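Local coordinates for protein beta-glucanase (Bacteroides thetaiotaomicron, PDB 6EUG) that probably hydrolyses beta-1,3-galactosidic bonds in arabinogalactan through its family 43 glycoside hydrolase domain, which binds glucoimidazole here, at residues 101-113 and 126-140. Numbering follows the deposited sequence. Where two conformers were deposited one is given.
Sequences HDIEKGCIMERPK and WLHLELKGQGYGPAR. With GIM (glucoimidazole), chain B.
Glu110 and Tyr136 meet through a hydrogen bond, the phenol OH donating to the syn side of Glu110 OE2 at 2.7 Å, with ring and carboxylate planes 52° apart. The other carboxylate oxygen, OE1, carried out to the ligand by a chain extended beyond CG (chi2 178°), accepts from O4 of glucoimidazole at 2.6 Å, more distantly from its O3, and from a water that also joins His128 ND1 to the ligand O3. At the other nitrogen of the His128 ring, NE2 donates almost straight to Glu130 OE2 (2.6 Å), while Glu130 OE1 takes the backbone N-H of Ala139, so both carboxylate oxygens are engaged. Glu110, His128 and Glu130 project from one face of an antiparallel hairpin, the first two strands of a four-stranded blade in the five-bladed beta-propeller of family 43; Tyr136 reaches in from the following loop. Paired backbone bonds tie Ile108 to Glu130, Glu110 to His128 and Lys113 to Trp126; between the last two pairs a beta bulge shifts the register at Arg111, whose NH2 reaches glucoimidazole O2 (3.2 Å). Ile108 CD1 lies over one face of the Tyr136 ring, 4.0 Å from its centroid. Beyond the strands, a water bridges Asp102 O and Lys132 N, while Asp102 OD2 and Arg140 NH1, a long salt bridge, share Ser158.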
ATOM      1  N   HIS A 101       6.818  22.999   5.715  1.00 17.86           N
ATOM      2  CA  HIS A 101       7.467  21.658   5.723  1.00 18.31           C
ATOM      3  C   HIS A 101       6.623  20.664   4.916  1.00 16.24           C
ATOM      4  O   HIS A 101       5.379  20.768   4.898  1.00 16.43           O
ATOM      5  CB  HIS A 101       7.631  21.154   7.153  1.00 19.12           C
ATOM      6  CG  HIS A 101       8.586  20.010   7.292  1.00 23.53           C
ATOM      7  ND1 HIS A 101       8.207  18.696   7.136  1.00 21.87           N
ATOM      8  CD2 HIS A 101       9.910  19.987   7.597  1.00 26.33           C
ATOM      9  CE1 HIS A 101       9.259  17.912   7.316  1.00 25.32           C
ATOM     10  NE2 HIS A 101      10.303  18.670   7.615  1.00 28.32           N
ATOM     11  N   ASP A 102       7.273  19.693   4.282  1.00 16.02           N
ATOM     12  CA  ASP A 102       6.554  18.711   3.451  1.00 16.06           C
ATOM     13  C   ASP A 102       5.463  17.990   4.268  1.00 15.25           C
ATOM     14  O   ASP A 102       4.389  17.708   3.728  1.00 16.92           O
ATOM     15  CB  ASP A 102       7.517  17.635   2.856  1.00 16.41           C
ATOM     16  CG  ASP A 102       8.323  18.120   1.640  1.00 19.58           C
ATOM     17  OD1 ASP A 102       8.221  19.319   1.240  1.00 22.86           O
ATOM     18  OD2 ASP A 102       9.094  17.261   1.080  1.00 23.36           O
ATOM     19  N   ILE A 103       5.729  17.671   5.536  1.00 16.37           N
ATOM     20  CA  ILE A 103       4.708  17.010   6.397  1.00 17.64           C
ATOM     21  C   ILE A 103       4.055  17.926   7.442  1.00 15.74           C
ATOM     22  O   ILE A 103       3.596  17.471   8.509  1.00 15.96           O
ATOM     23  CB  ILE A 103       5.198  15.676   7.012  1.00 18.41           C
ATOM     24  CG1 ILE A 103       6.431  15.837   7.897  1.00 21.69           C
ATOM     25  CG2 ILE A 103       5.467  14.667   5.894  1.00 21.21           C
ATOM     26  CD1 ILE A 103       6.657  14.651   8.825  1.00 22.55           C
ATOM     27  N   GLU A 104       3.973  19.216   7.128  1.00 16.68           N
ATOM     28  CA  GLU A 104       3.288  20.172   8.003  1.00 17.28           C
ATOM     29  C   GLU A 104       1.831  19.782   8.225  1.00 16.77           C
ATOM     30  O   GLU A 104       1.176  19.202   7.318  1.00 16.87           O
ATOM     31  CB  GLU A 104       3.402  21.598   7.462  1.00 18.30           C
ATOM     32  CG  GLU A 104       2.638  21.923   6.204  1.00 21.60           C
ATOM     33  CD  GLU A 104       2.889  23.359   5.779  1.00 25.72           C
ATOM     34  OE1 GLU A 104       3.221  23.518   4.578  1.00 28.55           O
ATOM     35  OE2 GLU A 104       2.807  24.288   6.663  1.00 23.53           O
ATOM     36  N   LYS A 105       1.324  20.087   9.422  1.00 17.64           N
ATOM     37  CA  LYS A 105      -0.088  19.820   9.741  1.00 19.12           C
ATOM     38  C   LYS A 105      -0.987  20.409   8.639  1.00 21.08           C
ATOM     39  O   LYS A 105      -0.803  21.574   8.212  1.00 19.83           O
ATOM     40  CB  LYS A 105      -0.494  20.386  11.112  1.00 20.82           C
ATOM     41  CG  LYS A 105      -1.800  19.815  11.660  1.00 23.55           C
ATOM     42  CD  LYS A 105      -2.272  20.541  12.896  1.00 27.33           C
ATOM     43  CE  LYS A 105      -3.785  20.412  13.065  1.00 31.74           C
ATOM     44  NZ  LYS A 105      -4.031  19.350  14.043  1.00 40.59           N
ATOM     45  N   GLY A 106      -1.942  19.599   8.197  1.00 18.24           N
ATOM     46  CA  GLY A 106      -2.762  19.883   7.020  1.00 20.68           C
ATOM     47  C   GLY A 106      -2.424  19.021   5.818  1.00 18.49           C
ATOM     48  O   GLY A 106      -3.244  18.910   4.898  1.00 18.21           O
ATOM     49  N   CYS A 107      -1.226  18.411   5.805  1.00 18.31           N
ATOM     50  CA  CYS A 107      -0.880  17.422   4.751  1.00 17.79           C
ATOM     51  C   CYS A 107      -1.679  16.104   4.892  1.00 15.27           C
ATOM     52  O   CYS A 107      -2.197  15.767   5.967  1.00 16.56           O
ATOM     53  CB  CYS A 107       0.631  17.160   4.745  1.00 19.39           C
ATOM     54  SG  CYS A 107       1.186  16.054   6.068  1.00 17.96           S
ATOM     55  N   ILE A 108      -1.793  15.352   3.791  1.00 14.11           N
ATOM     56  CA  ILE A 108      -2.412  14.014   3.816  1.00 14.56           C
ATOM     57  C   ILE A 108      -1.295  12.964   3.941  1.00 13.74           C
ATOM     58  O   ILE A 108      -0.317  13.024   3.194  1.00 14.84           O
ATOM     59  CB  ILE A 108      -3.231  13.787   2.520  1.00 15.28           C
ATOM     60  CG1 ILE A 108      -4.495  14.670   2.523  1.00 16.15           C
ATOM     61  CG2 ILE A 108      -3.583  12.336   2.265  1.00 16.03           C
ATOM     62  CD1 ILE A 108      -5.138  14.762   1.152  1.00 17.07           C
ATOM     63  N   MET A 109      -1.457  12.043   4.885  0.50 13.40           N
ATOM     64  CA  MET A 109      -0.531  10.944   5.120  0.50 13.75           C
ATOM     65  C   MET A 109      -1.353   9.654   5.119  0.50 15.52           C
ATOM     66  O   MET A 109      -2.182   9.452   6.019  0.50 15.34           O
ATOM     67  CB  MET A 109       0.136  11.151   6.480  0.50 14.30           C
ATOM     68  CG  MET A 109       1.035  12.381   6.550  0.50 15.35           C
ATOM     69  SD  MET A 109       1.597  12.565   8.238  0.50 20.90           S
ATOM     70  CE  MET A 109       3.358  12.811   8.078  0.50 19.73           C
ATOM     71  N   GLU A 110      -1.138   8.803   4.100  1.00 15.69           N
ATOM     72  CA  GLU A 110      -1.897   7.548   3.896  1.00 14.15           C
ATOM     73  C   GLU A 110      -1.036   6.298   3.654  1.00 12.89           C
ATOM     74  O   GLU A 110       0.109   6.377   3.180  1.00 14.16           O
ATOM     75  CB  GLU A 110      -2.908   7.686   2.743  1.00 14.92           C
ATOM     76  CG  GLU A 110      -4.020   8.679   3.056  1.00 14.80           C
ATOM     77  CD  GLU A 110      -5.038   8.898   1.944  1.00 15.29           C
ATOM     78  OE1 GLU A 110      -4.906   8.309   0.831  1.00 16.09           O
ATOM     79  OE2 GLU A 110      -5.979   9.719   2.173  1.00 18.49           O
ATOM     80  N   ARG A 111      -1.607   5.168   4.055  1.00 11.60           N
ATOM     81  CA  ARG A 111      -1.090   3.847   3.735  1.00 12.59           C
ATOM     82  C   ARG A 111       0.368   3.634   4.132  1.00 13.64           C
ATOM     83  O   ARG A 111       1.159   3.086   3.369  1.00 15.88           O
ATOM     84  CB  ARG A 111      -1.398   3.485   2.266  1.00 13.20           C
ATOM     85  CG  ARG A 111      -2.884   3.340   1.973  1.00 12.11           C
ATOM     86  CD  ARG A 111      -3.230   2.763   0.591  1.00 13.64           C
ATOM     87  NE  ARG A 111      -4.687   2.744   0.409  1.00 13.26           N
ATOM     88  CZ  ARG A 111      -5.522   1.820   0.903  1.00 13.61           C
ATOM     89  NH1 ARG A 111      -5.082   0.743   1.530  1.00 13.95           N
ATOM     90  NH2 ARG A 111      -6.848   1.938   0.721  1.00 14.14           N
ATOM     91  N   PRO A 112       0.716   3.980   5.396  1.00 13.46           N
ATOM     92  CA  PRO A 112       2.090   3.752   5.822  1.00 14.01           C
ATOM     93  C   PRO A 112       2.501   2.284   5.861  1.00 12.74           C
ATOM     94  O   PRO A 112       1.667   1.410   6.167  1.00 14.15           O
ATOM     95  CB  PRO A 112       2.093   4.300   7.257  1.00 15.95           C
ATOM     96  CG  PRO A 112       0.687   3.997   7.737  1.00 15.63           C
ATOM     97  CD  PRO A 112      -0.169   4.299   6.529  1.00 15.27           C
ATOM     98  N   LYS A 113       3.775   2.030   5.625  1.00 12.60           N
ATOM     99  CA  LYS A 113       4.379   0.698   5.766  1.00 13.44           C
ATOM    100  C   LYS A 113       5.774   0.848   6.351  1.00 15.31           C
ATOM    101  O   LYS A 113       6.478   1.794   6.036  1.00 15.86           O
ATOM    102  CB  LYS A 113       4.460  -0.053   4.425  1.00 13.64           C
ATOM    103  CG  LYS A 113       3.125  -0.120   3.644  1.00 13.70           C
ATOM    104  CD  LYS A 113       2.145  -1.081   4.312  1.00 14.70           C
ATOM    105  CE  LYS A 113       0.783  -1.044   3.648  1.00 14.14           C
ATOM    106  NZ  LYS A 113       0.063   0.275   3.883  1.00 14.60           N
ATOM    107  N   TRP A 126       7.765   4.097   4.682  1.00 13.59           N
ATOM    108  CA  TRP A 126       7.339   4.790   3.473  1.00 13.80           C
ATOM    109  C   TRP A 126       5.838   5.026   3.588  1.00 13.10           C
ATOM    110  O   TRP A 126       5.117   4.227   4.212  1.00 12.94           O
ATOM    111  CB  TRP A 126       7.654   3.972   2.196  1.00 13.06           C
ATOM    112  CG  TRP A 126       9.142   3.989   1.792  1.00 12.97           C
ATOM    113  CD1 TRP A 126      10.121   3.182   2.265  1.00 14.94           C
ATOM    114  CD2 TRP A 126       9.766   4.834   0.807  1.00 14.29           C
ATOM    115  NE1 TRP A 126      11.312   3.467   1.659  1.00 14.91           N
ATOM    116  CE2 TRP A 126      11.124   4.449   0.729  1.00 15.34           C
ATOM    117  CE3 TRP A 126       9.308   5.854  -0.030  1.00 16.54           C
ATOM    118  CZ2 TRP A 126      12.044   5.091  -0.109  1.00 16.50           C
ATOM    119  CZ3 TRP A 126      10.214   6.483  -0.877  1.00 16.90           C
ATOM    120  CH2 TRP A 126      11.576   6.089  -0.910  1.00 19.17           C
ATOM    121  N   LEU A 127       5.371   6.124   3.001  1.00 11.88           N
ATOM    122  CA  LEU A 127       3.939   6.452   3.019  1.00 13.66           C
ATOM    123  C   LEU A 127       3.558   7.310   1.808  1.00 14.28           C
ATOM    124  O   LEU A 127       4.429   7.912   1.185  1.00 13.50           O
ATOM    125  CB  LEU A 127       3.580   7.125   4.347  1.00 15.38           C
ATOM    126  CG  LEU A 127       4.310   8.448   4.595  1.00 18.68           C
ATOM    127  CD1 LEU A 127       3.355   9.456   5.194  1.00 22.60           C
ATOM    128  CD2 LEU A 127       5.543   8.304   5.478  1.00 20.23           C
ATOM    129  N   HIS A 128       2.252   7.376   1.512  1.00 14.03           N
ATOM    130  CA  HIS A 128       1.671   8.282   0.511  1.00 13.15           C
ATOM    131  C   HIS A 128       1.485   9.650   1.140  1.00 14.97           C
ATOM    132  O   HIS A 128       0.832   9.760   2.146  1.00 14.35           O
ATOM    133  CB  HIS A 128       0.326   7.675   0.061  1.00 12.69           C
ATOM    134  CG  HIS A 128      -0.501   8.532  -0.866  1.00 13.55           C
ATOM    135  ND1 HIS A 128      -1.838   8.266  -1.097  1.00 14.16           N
ATOM    136  CD2 HIS A 128      -0.198   9.626  -1.615  1.00 13.54           C
ATOM    137  CE1 HIS A 128      -2.326   9.181  -1.919  1.00 15.71           C
ATOM    138  NE2 HIS A 128      -1.353  10.011  -2.255  1.00 14.74           N
ATOM    139  N   LEU A 129       2.119  10.675   0.545  1.00 14.51           N
ATOM    140  CA  LEU A 129       2.017  12.061   0.982  1.00 14.91           C
ATOM    141  C   LEU A 129       1.363  12.943  -0.088  1.00 14.24           C
ATOM    142  O   LEU A 129       1.724  12.860  -1.258  1.00 14.76           O
ATOM    143  CB  LEU A 129       3.417  12.633   1.288  1.00 15.84           C
ATOM    144  CG  LEU A 129       3.489  14.109   1.746  1.00 17.50           C
ATOM    145  CD1 LEU A 129       2.832  14.312   3.108  1.00 19.57           C
ATOM    146  CD2 LEU A 129       4.938  14.564   1.804  1.00 17.01           C
ATOM    147  N   GLU A 130       0.420  13.808   0.328  1.00 14.63           N
ATOM    148  CA  GLU A 130      -0.038  14.926  -0.471  1.00 15.71           C
ATOM    149  C   GLU A 130       0.188  16.213   0.352  1.00 15.26           C
ATOM    150  O   GLU A 130      -0.175  16.299   1.543  1.00 16.25           O
ATOM    151  CB  GLU A 130      -1.518  14.794  -0.858  1.00 16.50           C
ATOM    152  CG  GLU A 130      -1.906  13.503  -1.594  1.00 16.33           C
ATOM    153  CD  GLU A 130      -1.448  13.390  -3.038  1.00 16.52           C
ATOM    154  OE1 GLU A 130      -1.023  14.414  -3.625  1.00 17.06           O
ATOM    155  OE2 GLU A 130      -1.566  12.269  -3.621  1.00 14.33           O
ATOM    156  N   LEU A 131       0.829  17.188  -0.293  1.00 16.21           N
ATOM    157  CA  LEU A 131       1.201  18.440   0.345  1.00 16.32           C
ATOM    158  C   LEU A 131      -0.036  19.252   0.757  1.00 16.11           C
ATOM    159  O   LEU A 131      -1.072  19.214   0.085  1.00 17.44           O
ATOM    160  CB  LEU A 131       2.106  19.268  -0.573  1.00 17.56           C
ATOM    161  CG  LEU A 131       3.427  18.651  -1.056  1.00 20.85           C
ATOM    162  CD1 LEU A 131       4.128  19.549  -2.078  1.00 20.68           C
ATOM    163  CD2 LEU A 131       4.351  18.371   0.116  1.00 22.62           C
ATOM    164  N   LYS A 132       0.078  19.920   1.900  1.00 15.23           N
ATOM    165  CA  LYS A 132      -0.981  20.779   2.439  1.00 15.54           C
ATOM    166  C   LYS A 132      -1.522  21.706   1.384  1.00 16.20           C
ATOM    167  O   LYS A 132      -0.762  22.373   0.676  1.00 18.48           O
ATOM    168  CB  LYS A 132      -0.424  21.613   3.624  1.00 16.41           C
ATOM    169  CG  LYS A 132      -1.394  22.652   4.196  1.00 17.61           C
ATOM    170  CD  LYS A 132      -0.815  23.484   5.337  1.00 20.20           C
ATOM    171  CE  LYS A 132      -1.871  24.461   5.885  1.00 22.07           C
ATOM    172  NZ  LYS A 132      -1.283  25.439   6.837  1.00 25.22           N
ATOM    173  N   GLY A 133      -2.845  21.724   1.284  1.00 19.36           N
ATOM    174  CA  GLY A 133      -3.563  22.661   0.431  1.00 22.22           C
ATOM    175  C   GLY A 133      -3.604  22.329  -1.046  1.00 21.41           C
ATOM    176  O   GLY A 133      -4.138  23.134  -1.821  1.00 23.71           O
ATOM    177  N   GLN A 134      -3.014  21.188  -1.449  1.00 19.54           N
ATOM    178  CA  GLN A 134      -2.903  20.812  -2.861  1.00 19.42           C
ATOM    179  C   GLN A 134      -3.792  19.633  -3.279  1.00 18.82           C
ATOM    180  O   GLN A 134      -3.622  19.077  -4.371  1.00 19.13           O
ATOM    181  CB  GLN A 134      -1.410  20.583  -3.239  1.00 20.07           C
ATOM    182  CG  GLN A 134      -0.558  21.801  -2.917  1.00 25.63           C
ATOM    183  CD  GLN A 134       0.787  21.832  -3.620  1.00 30.96           C
ATOM    184  OE1 GLN A 134       0.911  21.473  -4.789  1.00 35.54           O
ATOM    185  NE2 GLN A 134       1.811  22.283  -2.902  1.00 33.01           N
ATOM    186  N   GLY A 135      -4.769  19.264  -2.448  1.00 19.03           N
ATOM    187  CA  GLY A 135      -5.651  18.121  -2.753  1.00 18.37           C
ATOM    188  C   GLY A 135      -4.842  16.821  -2.906  1.00 18.45           C
ATOM    189  O   GLY A 135      -3.940  16.553  -2.132  1.00 19.46           O
ATOM    190  N   TYR A 136      -5.159  16.029  -3.917  1.00 18.07           N
ATOM    191  CA  TYR A 136      -4.363  14.830  -4.261  1.00 17.18           C
ATOM    192  C   TYR A 136      -3.453  15.050  -5.519  1.00 18.25           C
ATOM    193  O   TYR A 136      -2.964  14.094  -6.129  1.00 17.96           O
ATOM    194  CB  TYR A 136      -5.293  13.595  -4.417  1.00 19.92           C
ATOM    195  CG  TYR A 136      -5.806  12.998  -3.103  1.00 19.20           C
ATOM    196  CD1 TYR A 136      -6.970  13.468  -2.510  1.00 20.31           C
ATOM    197  CD2 TYR A 136      -5.144  11.938  -2.479  1.00 19.03           C
ATOM    198  CE1 TYR A 136      -7.454  12.938  -1.315  1.00 21.46           C
ATOM    199  CE2 TYR A 136      -5.613  11.404  -1.278  1.00 20.67           C
ATOM    200  CZ  TYR A 136      -6.790  11.901  -0.702  1.00 19.57           C
ATOM    201  OH  TYR A 136      -7.302  11.409   0.490  1.00 19.33           O
ATOM    202  N   GLY A 137      -3.213  16.300  -5.890  1.00 18.32           N
ATOM    203  CA  GLY A 137      -2.335  16.651  -7.003  1.00 17.50           C
ATOM    204  C   GLY A 137      -0.892  16.152  -6.947  1.00 17.15           C
ATOM    205  O   GLY A 137      -0.435  15.534  -7.891  1.00 17.46           O
ATOM    206  N   PRO A 138      -0.156  16.446  -5.853  1.00 16.52           N
ATOM    207  CA  PRO A 138       1.276  16.111  -5.841  1.00 14.96           C
ATOM    208  C   PRO A 138       1.676  14.636  -6.059  1.00 13.70           C
ATOM    209  O   PRO A 138       2.733  14.378  -6.627  1.00 15.38           O
ATOM    210  CB  PRO A 138       1.752  16.649  -4.475  1.00 15.15           C
ATOM    211  CG  PRO A 138       0.807  17.779  -4.195  1.00 16.26           C
ATOM    212  CD  PRO A 138      -0.525  17.332  -4.738  1.00 18.87           C
ATOM    213  N   ALA A 139       0.877  13.686  -5.544  1.00 14.14           N
ATOM    214  CA  ALA A 139       1.073  12.258  -5.742  1.00 14.27           C
ATOM    215  C   ALA A 139       2.484  11.807  -5.410  1.00 15.30           C
ATOM    216  O   ALA A 139       3.194  11.271  -6.277  1.00 14.13           O
ATOM    217  CB  ALA A 139       0.668  11.854  -7.173  1.00 16.98           C
ATOM    218  N   ARG A 140       2.886  12.037  -4.148  1.00 14.74           N
ATOM    219  CA  ARG A 140       4.238  11.717  -3.689  1.00 14.76           C
ATOM    220  C   ARG A 140       4.329  10.485  -2.757  1.00 13.83           C
ATOM    221  O   ARG A 140       3.335  10.073  -2.099  1.00 13.88           O
ATOM    222  CB  ARG A 140       4.830  12.904  -2.934  1.00 14.78           C
ATOM    223  CG  ARG A 140       5.053  14.184  -3.746  1.00 16.05           C
ATOM    224  CD  ARG A 140       5.792  15.240  -2.925  1.00 16.44           C
ATOM    225  NE  ARG A 140       6.133  16.410  -3.739  1.00 21.23           N
ATOM    226  CZ  ARG A 140       6.989  17.360  -3.390  1.00 21.84           C
ATOM    227  NH1 ARG A 140       7.667  17.295  -2.252  1.00 22.99           N
ATOM    228  NH2 ARG A 140       7.180  18.394  -4.197  1.00 26.39           N
TER
HETATM  229  C1  GIM B 401      -8.724   5.672  -2.264  1.00 21.19           C
HETATM  230  C2  GIM B 401      -7.550   5.095  -1.571  1.00 20.81           C
HETATM  231  N10 GIM B 401      -9.483   6.690  -1.823  1.00 23.02           N
HETATM  232  C3  GIM B 401      -7.541   5.553  -0.101  1.00 20.85           C
HETATM  233  C4  GIM B 401      -7.857   7.077  -0.039  1.00 23.02           C
HETATM  234  C5  GIM B 401      -9.297   7.349  -0.500  1.00 22.59           C
HETATM  235  C6  GIM B 401      -9.638   8.837  -0.560  1.00 24.67           C
HETATM  236  C7  GIM B 401     -10.243   6.055  -3.806  1.00 24.58           C
HETATM  237  C8  GIM B 401     -10.442   6.931  -2.757  1.00 24.10           C
HETATM  238  N1  GIM B 401      -9.180   5.284  -3.482  1.00 21.48           N
HETATM  239  O3  GIM B 401      -6.254   5.325   0.492  1.00 20.77           O
HETATM  240  O2  GIM B 401      -7.517   3.667  -1.835  1.00 21.37           O
HETATM  241  O4  GIM B 401      -6.934   7.894  -0.804  1.00 21.23           O
HETATM  242  O6  GIM B 401      -8.915   9.473  -1.609  1.00 28.24           O
HETATM  243  O   HOH W   1       2.611  19.781   3.317  1.00 19.84           O
HETATM  244  O   HOH W   2       9.223  19.534  -1.293  1.00 32.63           O
HETATM  245  O   HOH W   3       0.804  23.719   8.917  1.00 33.85           O
HETATM  246  O   HOH W   4      -3.352   6.090  -0.218  1.00 15.71           O